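Cytochrome P450 CYP260B1 (Sorangium cellulosum, PDB 5HIW) binds haem as a member of the cytochrome P450 family, a mainly helical fold with a smaller beta-rich part. Local coordinates at residues His29-Asp34 and Gly289-Ala294; Arg61-Gly66 and Ala71-Gly76. All blocks are in the same frame, centred on the assembly; numbering follows the deposited sequence.

Interaction 1. Residues His29-Asp34 and Gly289-Ala294; sequences HSVYFD and GGETLA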
ATOM      1  N   HIS A  29      15.050 -22.632   2.706  1.00 27.31           N
ATOM      2  CA  HIS A  29      14.649 -22.776   1.292  1.00 26.82           C
ATOM      3  C   HIS A  29      14.097 -21.406   0.811  1.00 27.12           C
ATOM      4  O   HIS A  29      13.215 -20.871   1.436  1.00 23.13           O
ATOM      5  CB  HIS A  29      13.491 -23.789   1.080  1.00 31.10           C
ATOM      6  CG  HIS A  29      13.722 -25.148   1.685  1.00 34.60           C
ATOM      7  ND1 HIS A  29      13.497 -25.403   3.017  1.00 32.98           N
ATOM      8  CD2 HIS A  29      14.181 -26.305   1.149  1.00 35.55           C
ATOM      9  CE1 HIS A  29      13.845 -26.658   3.285  1.00 37.48           C
ATOM     10  NE2 HIS A  29      14.245 -27.229   2.161  1.00 35.35           N
ATOM     11  N   SER A  30      14.506 -20.979  -0.365  1.00 28.33           N
ATOM     12  CA  SER A  30      13.910 -19.813  -0.984  1.00 30.88           C
ATOM     13  C   SER A  30      12.474 -20.015  -1.456  1.00 27.23           C
ATOM     14  O   SER A  30      11.602 -19.158  -1.190  1.00 24.64           O
ATOM     15  CB  SER A  30      14.806 -19.336  -2.141  1.00 31.20           C
ATOM     16  OG  SER A  30      14.279 -18.122  -2.711  1.00 32.34           O
ATOM     17  N   VAL A  31      12.225 -21.128  -2.146  1.00 23.10           N
ATOM     18  CA  VAL A  31      10.934 -21.463  -2.759  1.00 24.75           C
ATOM     19  C   VAL A  31      10.315 -22.677  -2.042  1.00 26.74           C
ATOM     20  O   VAL A  31      10.985 -23.700  -1.836  1.00 27.63           O
ATOM     21  CB  VAL A  31      11.114 -21.734  -4.290  1.00 25.82           C
ATOM     22  CG1 VAL A  31       9.789 -21.954  -4.966  1.00 28.46           C
ATOM     23  CG2 VAL A  31      11.841 -20.591  -4.958  1.00 24.60           C
ATOM     24  N   TYR A  32       9.074 -22.550  -1.631  1.00 24.99           N
ATOM     25  CA  TYR A  32       8.400 -23.532  -0.768  1.00 23.45           C
ATOM     26  C   TYR A  32       6.949 -23.342  -0.987  1.00 26.45           C
ATOM     27  O   TYR A  32       6.531 -22.290  -1.516  1.00 23.03           O
ATOM     28  CB  TYR A  32       8.809 -23.378   0.694  1.00 25.38           C
ATOM     29  CG  TYR A  32       8.019 -22.333   1.399  1.00 25.58           C
ATOM     30  CD1 TYR A  32       8.387 -20.992   1.296  1.00 28.07           C
ATOM     31  CD2 TYR A  32       6.900 -22.640   2.101  1.00 23.65           C
ATOM     32  CE1 TYR A  32       7.632 -19.983   1.898  1.00 24.28           C
ATOM     33  CE2 TYR A  32       6.145 -21.661   2.702  1.00 24.04           C
ATOM     34  CZ  TYR A  32       6.547 -20.305   2.599  1.00 22.71           C
ATOM     35  OH  TYR A  32       5.759 -19.297   3.084  1.00 19.57           O
ATOM     36  N   PHE A  33       6.126 -24.333  -0.652  1.00 23.37           N
ATOM     37  CA  PHE A  33       4.709 -24.231  -0.888  1.00 23.90           C
ATOM     38  C   PHE A  33       4.191 -23.929   0.476  1.00 26.32           C
ATOM     39  O   PHE A  33       4.393 -24.697   1.442  1.00 24.07           O
ATOM     40  CB  PHE A  33       4.110 -25.545  -1.470  1.00 23.97           C
ATOM     41  CG  PHE A  33       2.648 -25.516  -1.726  1.00 23.93           C
ATOM     42  CD1 PHE A  33       1.719 -25.718  -0.712  1.00 24.67           C
ATOM     43  CD2 PHE A  33       2.165 -25.327  -3.012  1.00 28.75           C
ATOM     44  CE1 PHE A  33       0.385 -25.667  -0.991  1.00 26.97           C
ATOM     45  CE2 PHE A  33       0.807 -25.267  -3.278  1.00 27.92           C
ATOM     46  CZ  PHE A  33      -0.098 -25.443  -2.260  1.00 28.06           C
ATOM     47  N   ASP A  34       3.511 -22.795   0.579  1.00 22.85           N
ATOM     48  CA  ASP A  34       2.878 -22.427   1.826  1.00 22.01           C
ATOM     49  C   ASP A  34       1.470 -22.974   1.863  1.00 22.53           C
ATOM     50  O   ASP A  34       0.607 -22.585   1.113  1.00 23.58           O
ATOM     51  CB  ASP A  34       2.839 -20.908   2.013  1.00 20.42           C
ATOM     52  CG  ASP A  34       2.530 -20.529   3.412  1.00 19.66           C
ATOM     53  OD1 ASP A  34       1.357 -20.645   3.806  1.00 23.93           O
ATOM     54  OD2 ASP A  34       3.476 -20.156   4.148  1.00 19.70           O
ATOM     55  N   GLY A 289      15.303 -20.886  -7.575  1.00 36.43           N
ATOM     56  CA  GLY A 289      15.858 -21.572  -6.421  1.00 36.57           C
ATOM     57  C   GLY A 289      15.760 -23.066  -6.499  1.00 38.66           C
ATOM     58  O   GLY A 289      15.609 -23.698  -5.453  1.00 39.73           O
ATOM     59  N   GLY A 290      15.779 -23.641  -7.717  1.00 39.01           N
ATOM     60  CA  GLY A 290      16.087 -25.052  -7.904  1.00 39.83           C
ATOM     61  C   GLY A 290      14.832 -25.875  -7.940  1.00 44.00           C
ATOM     62  O   GLY A 290      14.855 -27.103  -8.062  1.00 38.31           O
ATOM     63  N   GLU A 291      13.719 -25.188  -7.814  1.00 38.86           N
ATOM     64  CA  GLU A 291      12.479 -25.829  -7.814  1.00 39.48           C
ATOM     65  C   GLU A 291      11.899 -25.514  -9.151  1.00 42.55           C
ATOM     66  O   GLU A 291      12.150 -24.428  -9.698  1.00 39.69           O
ATOM     67  CB  GLU A 291      11.622 -25.281  -6.695  1.00 42.19           C
ATOM     68  CG  GLU A 291      12.219 -25.492  -5.307  1.00 42.16           C
ATOM     69  CD  GLU A 291      12.248 -26.961  -4.842  1.00 40.62           C
ATOM     70  OE1 GLU A 291      11.439 -27.774  -5.304  1.00 38.17           O
ATOM     71  OE2 GLU A 291      13.066 -27.289  -3.973  1.00 41.53           O
ATOM     72  N   THR A 292      11.093 -26.449  -9.648  1.00 37.70           N
ATOM     73  CA  THR A 292      10.434 -26.313 -10.924  1.00 36.76           C
ATOM     74  C   THR A 292       9.067 -25.801 -10.758  1.00 45.03           C
ATOM     75  O   THR A 292       8.288 -26.265  -9.901  1.00 53.80           O
ATOM     76  CB  THR A 292      10.385 -27.674 -11.637  1.00 44.28           C
ATOM     77  OG1 THR A 292      11.669 -27.882 -12.218  1.00 39.33           O
ATOM     78  CG2 THR A 292       9.281 -27.718 -12.716  1.00 41.65           C
ATOM     79  N   LEU A 293       8.768 -24.834 -11.605  1.00 41.76           N
ATOM     80  CA  LEU A 293       7.506 -24.193 -11.594  1.00 40.81           C
ATOM     81  C   LEU A 293       6.865 -24.427 -12.950  1.00 40.15           C
ATOM     82  O   LEU A 293       7.302 -23.886 -13.955  1.00 38.61           O
ATOM     83  CB  LEU A 293       7.709 -22.699 -11.288  1.00 41.23           C
ATOM     84  CG  LEU A 293       8.529 -22.446  -9.992  1.00 42.12           C
ATOM     85  CD1 LEU A 293       8.885 -20.976  -9.838  1.00 46.23           C
ATOM     86  CD2 LEU A 293       7.728 -22.916  -8.782  1.00 42.26           C
ATOM     87  N   ALA A 294       5.839 -25.267 -12.966  1.00 40.34           N
ATOM     88  CA  ALA A 294       5.094 -25.561 -14.191  1.00 42.45           C
ATOM     89  C   ALA A 294       4.439 -24.304 -14.783  1.00 44.06           C
ATOM     90  O   ALA A 294       3.916 -23.462 -14.018  1.00 41.59           O
ATOM     91  CB  ALA A 294       4.019 -26.590 -13.883  1.00 42.95           C
TER
HETATM   92  O   HOH W   1      14.479 -23.001  -3.009  1.00 27.18           O
HETATM   93  O   HOH W   2      13.137 -25.220  -2.019  1.00 30.36           O
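The flat carboxylate of E291 meets V31 through a water at one of its oxygens: the water donates to OE2 of E291 (2.8 Å) and to O of V31 (2.6 Å). The other flat group, the Y32 ring, has OD2 of D34 in its plane at the edge, where the Y32 hydroxyl donates 2.7 Å to the anti lone pair of OD2; the backbone N of L7 gives that oxygen a second bond. The contact joins strand 31-34 of the mixed P450 beta sheet to a beta hairpin, strands 286-288 and 291-293. G289 and G290, both with positive phi, form its two-residue type I' turn.

No direct hydrogen bond links the segments. V31 points at the hairpin, and the aliphatic part of E291 passes it in the opposite direction, E291 CG lying 4.0 Å from V31 CB. E291 CG stands anti to the carbonyl carbon (chi1 -61°), and the bend at chi2 (-69°) turns the carboxylate toward the water. The two valine methyls meet different parts of the hairpin: V31 CG1 faces L293 CD2 at 4.4 Å, while CG2 lies near the backbone at G289. I288 touches both V31 and L293.

Farther along strand 31-34, F33 pairs by backbone with P3 and K5, at strand 4-5; at V31, two residues earlier, waters meet the backbone instead. A second water accepts from V31 N (3.1 Å) and donates to G289 O (2.8 Å), so both backbone polar atoms of V31 reach the hairpin through a single water each.

Interaction 2. Residues Arg61-Gly66 and Ala71-Gly76; sequences RTYDTG and ALVTLG. With HEM (protoporphyrin IX containing Fe), chain B.
In one of the two conformers modelled for Y63, CG stands anti to the carbonyl carbon (chi1 -82°), which brings one face of the ring against V73, while chi1 of 76° tucks V73 CG1 between its backbone N and carbonyl carbon and directs that methyl at the ring face. In this conformer the two side chains cross at about a right angle in a CH-pi contact. V73 CG1 lies 3.8 Å from Y63 CG, and V73 CG2 lies over the CD2-CE2 side of the same face, 3.7 Å from Y63 CE2.

Both segments belong to the loop between strand 58-59 and helix 77-90, the B-C loop of the P450 fold, beside the haem. In the same conformer the Y63 hydroxyl donates 2.7 Å to the haem propionate oxygen O2A, which sits at the ring edge in its plane. L72 and V73 border the other propionate: V73 CA approaches O1D at 3.2 Å, and the L72 side chain lies along O2D.

Away from the haem, T74 and D64 also cross at about a right angle. The T74 methyl CG2 rests on D64 CA at 3.8 Å. T74 OG1 bonds back to A71 O (2.6 Å, C=O...OG1 angle 140°), on a lone pair in the carbonyl plane; A71 O also takes T74 N, so two donors from one residue pin the 3-10 turn 72-74. A water donates to T74 OG1 (2.6 Å) and to D64 OD2 (2.9 Å), while D64 OD1 is held by the backbone N of G70.

Y63 joins two arginines (R84, R280) and two histidines (H80, H336) in hydrogen-bonding the haem, which is consistent with the propionate charge being spread over several partners.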
ATOM      1  N   ARG A  61      -1.112 -11.948 -15.179  1.00 23.68           N
ATOM      2  CA  ARG A  61      -2.379 -12.496 -15.706  1.00 25.64           C
ATOM      3  C   ARG A  61      -3.416 -12.742 -14.612  1.00 24.21           C
ATOM      4  O   ARG A  61      -4.608 -12.507 -14.826  1.00 27.14           O
ATOM      5  CB  ARG A  61      -2.074 -13.823 -16.460  1.00 30.05           C
ATOM      6  CG  ARG A  61      -3.310 -14.495 -17.094  1.00 33.07           C
ATOM      7  CD  ARG A  61      -2.989 -15.887 -17.539  1.00 32.02           C
ATOM      8  NE  ARG A  61      -2.117 -15.844 -18.671  1.00 36.08           N
ATOM      9  CZ  ARG A  61      -2.543 -15.749 -19.936  1.00 36.84           C
ATOM     10  NH1 ARG A  61      -3.837 -15.660 -20.225  1.00 37.09           N
ATOM     11  NH2 ARG A  61      -1.663 -15.719 -20.910  1.00 33.66           N
ATOM     12  N   THR A  62      -2.952 -13.126 -13.417  1.00 28.34           N
ATOM     13  CA  THR A  62      -3.874 -13.484 -12.318  1.00 34.90           C
ATOM     14  C   THR A  62      -4.684 -12.306 -11.869  1.00 33.87           C
ATOM     15  O   THR A  62      -5.805 -12.474 -11.396  1.00 27.65           O
ATOM     16  CB  THR A  62      -3.190 -14.085 -11.079  1.00 38.19           C
ATOM     17  OG1 THR A  62      -2.345 -13.112 -10.492  1.00 49.27           O
ATOM     18  CG2 THR A  62      -2.391 -15.314 -11.396  1.00 35.31           C
ATOM     19  N   TYR A  63      -4.183 -11.091 -12.102  1.00 29.63           N
ATOM     20  CA  TYR A  63      -4.907  -9.878 -11.708  0.50 28.09           C
ATOM     21  C   TYR A  63      -6.007  -9.541 -12.691  1.00 29.16           C
ATOM     22  O   TYR A  63      -6.830  -8.712 -12.379  1.00 26.97           O
ATOM     23  CB  TYR A  63      -4.032  -8.617 -11.746  0.50 29.04           C
ATOM     24  CG  TYR A  63      -3.109  -8.268 -10.595  0.50 28.78           C
ATOM     25  CD1 TYR A  63      -3.592  -7.702  -9.399  0.50 26.91           C
ATOM     26  CD2 TYR A  63      -1.729  -8.333 -10.768  0.50 29.13           C
ATOM     27  CE1 TYR A  63      -2.709  -7.335  -8.371  0.50 28.91           C
ATOM     28  CE2 TYR A  63      -0.845  -7.941  -9.766  0.50 27.37           C
ATOM     29  CZ  TYR A  63      -1.326  -7.449  -8.569  0.50 27.06           C
ATOM     30  OH  TYR A  63      -0.402  -7.051  -7.615  0.50 21.49           O
ATOM     31  N   ASP A  64      -5.969 -10.109 -13.908  1.00 27.55           N
ATOM     32  CA  ASP A  64      -6.830  -9.664 -15.055  1.00 31.25           C
ATOM     33  C   ASP A  64      -8.215 -10.323 -15.052  1.00 35.46           C
ATOM     34  O   ASP A  64      -8.533 -11.170 -15.900  1.00 28.00           O
ATOM     35  CB  ASP A  64      -6.095  -9.962 -16.348  1.00 32.18           C
ATOM     36  CG  ASP A  64      -6.578  -9.160 -17.516  1.00 36.36           C
ATOM     37  OD1 ASP A  64      -7.388  -8.244 -17.372  1.00 29.48           O
ATOM     38  OD2 ASP A  64      -6.060  -9.412 -18.633  1.00 38.43           O
ATOM     39  N   THR A  65      -9.016  -9.876 -14.094  1.00 33.97           N
ATOM     40  CA  THR A  65     -10.288 -10.464 -13.766  1.00 34.48           C
ATOM     41  C   THR A  65     -11.154  -9.440 -13.025  1.00 37.36           C
ATOM     42  O   THR A  65     -10.669  -8.488 -12.351  1.00 31.34           O
ATOM     43  CB  THR A  65     -10.121 -11.742 -12.928  1.00 32.92           C
ATOM     44  OG1 THR A  65     -11.387 -12.389 -12.823  1.00 37.42           O
ATOM     45  CG2 THR A  65      -9.650 -11.411 -11.521  1.00 37.25           C
ATOM     46  N   GLY A  66     -12.453  -9.629 -13.163  1.00 30.23           N
ATOM     47  CA  GLY A  66     -13.399  -8.790 -12.489  1.00 28.45           C
ATOM     48  C   GLY A  66     -13.166  -7.359 -12.817  1.00 27.94           C
ATOM     49  O   GLY A  66     -12.874  -7.035 -13.968  1.00 31.05           O
ATOM     50  N   ALA A  71      -6.875  -3.387 -16.584  1.00 31.98           N
ATOM     51  CA  ALA A  71      -6.313  -2.246 -15.833  1.00 27.36           C
ATOM     52  C   ALA A  71      -4.769  -2.207 -15.917  1.00 23.77           C
ATOM     53  O   ALA A  71      -4.120  -3.172 -16.338  1.00 28.19           O
ATOM     54  CB  ALA A  71      -6.756  -2.283 -14.366  1.00 26.33           C
ATOM     55  N   LEU A  72      -4.204  -1.080 -15.546  1.00 25.17           N
ATOM     56  CA  LEU A  72      -2.753  -0.874 -15.667  1.00 23.83           C
ATOM     57  C   LEU A  72      -1.848  -2.058 -15.258  1.00 23.80           C
ATOM     58  O   LEU A  72      -0.948  -2.501 -16.021  1.00 24.71           O
ATOM     59  CB  LEU A  72      -2.385   0.423 -14.929  1.00 23.42           C
ATOM     60  CG  LEU A  72      -0.910   0.770 -14.866  1.00 22.72           C
ATOM     61  CD1 LEU A  72      -0.382   1.145 -16.232  1.00 23.41           C
ATOM     62  CD2 LEU A  72      -0.601   1.906 -13.935  1.00 22.63           C
ATOM     63  N   VAL A  73      -2.064  -2.581 -14.062  1.00 20.31           N
ATOM     64  CA  VAL A  73      -1.224  -3.636 -13.558  1.00 20.95           C
ATOM     65  C   VAL A  73      -1.284  -4.966 -14.314  1.00 20.13           C
ATOM     66  O   VAL A  73      -0.395  -5.766 -14.182  1.00 22.89           O
ATOM     67  CB  VAL A  73      -1.508  -3.881 -12.050  1.00 24.69           C
ATOM     68  CG1 VAL A  73      -2.803  -4.646 -11.858  1.00 24.35           C
ATOM     69  CG2 VAL A  73      -0.345  -4.642 -11.412  1.00 24.59           C
ATOM     70  N   THR A  74      -2.323  -5.161 -15.072  1.00 25.07           N
ATOM     71  CA  THR A  74      -2.552  -6.393 -15.917  1.00 26.58           C
ATOM     72  C   THR A  74      -1.816  -6.379 -17.268  1.00 33.25           C
ATOM     73  O   THR A  74      -1.651  -7.448 -17.927  1.00 29.45           O
ATOM     74  CB  THR A  74      -4.021  -6.541 -16.293  1.00 25.46           C
ATOM     75  OG1 THR A  74      -4.483  -5.569 -17.285  1.00 23.13           O
ATOM     76  CG2 THR A  74      -4.872  -6.432 -14.971  1.00 25.02           C
ATOM     77  N   LEU A  75      -1.427  -5.180 -17.648  1.00 30.68           N
ATOM     78  CA  LEU A  75      -0.798  -4.857 -18.927  1.00 33.30           C
ATOM     79  C   LEU A  75       0.690  -5.191 -18.975  1.00 36.55           C
ATOM     80  O   LEU A  75       1.414  -5.110 -17.988  1.00 30.99           O
ATOM     81  CB  LEU A  75      -0.944  -3.372 -19.205  1.00 31.37           C
ATOM     82  CG  LEU A  75      -2.348  -2.741 -19.298  1.00 35.31           C
ATOM     83  CD1 LEU A  75      -2.318  -1.302 -19.768  1.00 34.38           C
ATOM     84  CD2 LEU A  75      -3.311  -3.513 -20.180  1.00 37.18           C
ATOM     85  N   GLY A  76       1.149  -5.572 -20.153  1.00 40.96           N
ATOM     86  CA  GLY A  76       2.587  -5.753 -20.414  1.00 40.76           C
ATOM     87  C   GLY A  76       2.933  -4.959 -21.668  1.00 42.89           C
ATOM     88  O   GLY A  76       2.144  -4.170 -22.171  1.00 45.27           O
TER
HETATM   89  CHA HEM B 401       1.469  -1.100  -7.834  1.00 15.08           C
HETATM   90  CHB HEM B 401       2.293  -1.174  -3.043  1.00 15.47           C
HETATM   91  CHC HEM B 401       0.214   3.131  -2.617  1.00 14.32           C
HETATM   92  CHD HEM B 401      -1.393   2.677  -7.107  1.00 14.41           C
HETATM   93  C1A HEM B 401       1.938  -1.470  -6.606  1.00 15.35           C
HETATM   94  C2A HEM B 401       2.696  -2.638  -6.319  1.00 15.83           C
HETATM   95  C3A HEM B 401       2.963  -2.641  -4.975  1.00 15.39           C
HETATM   96  C4A HEM B 401       2.261  -1.528  -4.409  1.00 15.23           C
HETATM   97  CMA HEM B 401       3.745  -3.728  -4.209  1.00 15.82           C
HETATM   98  CAA HEM B 401       3.253  -3.620  -7.343  1.00 17.82           C
HETATM   99  CBA HEM B 401       2.155  -4.608  -7.768  1.00 19.86           C
HETATM  100  CGA HEM B 401       2.689  -5.749  -8.562  1.00 21.04           C
HETATM  101  O1A HEM B 401       3.859  -5.683  -9.064  1.00 19.09           O
HETATM  102  O2A HEM B 401       2.063  -6.838  -8.568  1.00 20.17           O
HETATM  103  C1B HEM B 401       1.768  -0.061  -2.507  1.00 15.54           C
HETATM  104  C2B HEM B 401       1.976   0.300  -1.131  1.00 15.48           C
HETATM  105  C3B HEM B 401       1.389   1.546  -1.024  1.00 16.04           C
HETATM  106  C4B HEM B 401       0.804   1.906  -2.318  1.00 14.57           C
HETATM  107  CMB HEM B 401       2.629  -0.477   0.026  1.00 18.58           C
HETATM  108  CAB HEM B 401       1.337   2.239   0.240  1.00 16.21           C
HETATM  109  CBB HEM B 401       0.604   3.234   0.614  1.00 20.82           C
HETATM  110  C1C HEM B 401      -0.417   3.401  -3.831  1.00 14.47           C
HETATM  111  C2C HEM B 401      -1.124   4.623  -4.065  1.00 13.96           C
HETATM  112  C3C HEM B 401      -1.585   4.478  -5.345  1.00 15.63           C
HETATM  113  C4C HEM B 401      -1.210   3.194  -5.843  1.00 16.82           C
HETATM  114  CMC HEM B 401      -1.219   5.692  -3.002  1.00 13.42           C
HETATM  115  CAC HEM B 401      -2.368   5.443  -6.140  1.00 18.30           C
HETATM  116  CBC HEM B 401      -2.244   6.746  -5.934  1.00 22.02           C
HETATM  117  C1D HEM B 401      -0.703   1.591  -7.635  1.00 16.05           C
HETATM  118  C2D HEM B 401      -0.902   1.226  -9.062  1.00 16.38           C
HETATM  119  C3D HEM B 401      -0.119   0.175  -9.273  1.00 17.25           C
HETATM  120  C4D HEM B 401       0.569  -0.069  -7.996  1.00 15.92           C
HETATM  121  CMD HEM B 401      -1.865   1.844 -10.058  1.00 15.56           C
HETATM  122  CAD HEM B 401       0.133  -0.572 -10.593  1.00 16.95           C
HETATM  123  CBD HEM B 401       1.349   0.048 -11.256  1.00 18.34           C
HETATM  124  CGD HEM B 401       1.683  -0.593 -12.610  1.00 20.70           C
HETATM  125  O1D HEM B 401       1.291  -1.759 -12.924  1.00 20.18           O
HETATM  126  O2D HEM B 401       2.392   0.035 -13.466  1.00 21.84           O
HETATM  127  NA  HEM B 401       1.704  -0.788  -5.393  1.00 14.70           N
HETATM  128  NB  HEM B 401       1.196   0.968  -3.174  1.00 15.11           N
HETATM  129  NC  HEM B 401      -0.413   2.595  -4.882  1.00 14.26           N
HETATM  130  ND  HEM B 401       0.180   0.765  -7.024  1.00 14.83           N
HETATM  131 FE   HEM B 401       0.703   0.883  -5.158  1.00 15.68          FE
HETATM  132  O   HOH W   3      -4.785  -6.949 -19.485  1.00 29.83           O
HETATM  133  O   HOH W   4      -1.158  -0.355  -4.635  1.00 18.48           O

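Overall arrangement
Interaction 2 is nested along the chain inside the long loop closed by interaction 1: strand 31-34 comes first, then 61-66 and 71-76, and finally segment 289-294, the turn and second strand of the hairpin. Their centres lie 24 Å apart and their nearest atoms about 11 Å apart, without touching. The six-stranded mixed sheet relates them. Strand 31-34 is next to its outermost strand 4-5, and the loop of interaction 2 starts just after 58-59, the outermost strand on the other side. The centre of interaction 1, which sets the hairpin beside the sheet, lies 26 Å from the chain centre; that of interaction 2, at 17 Å, borders the haem propionates and leads into helix 77-90.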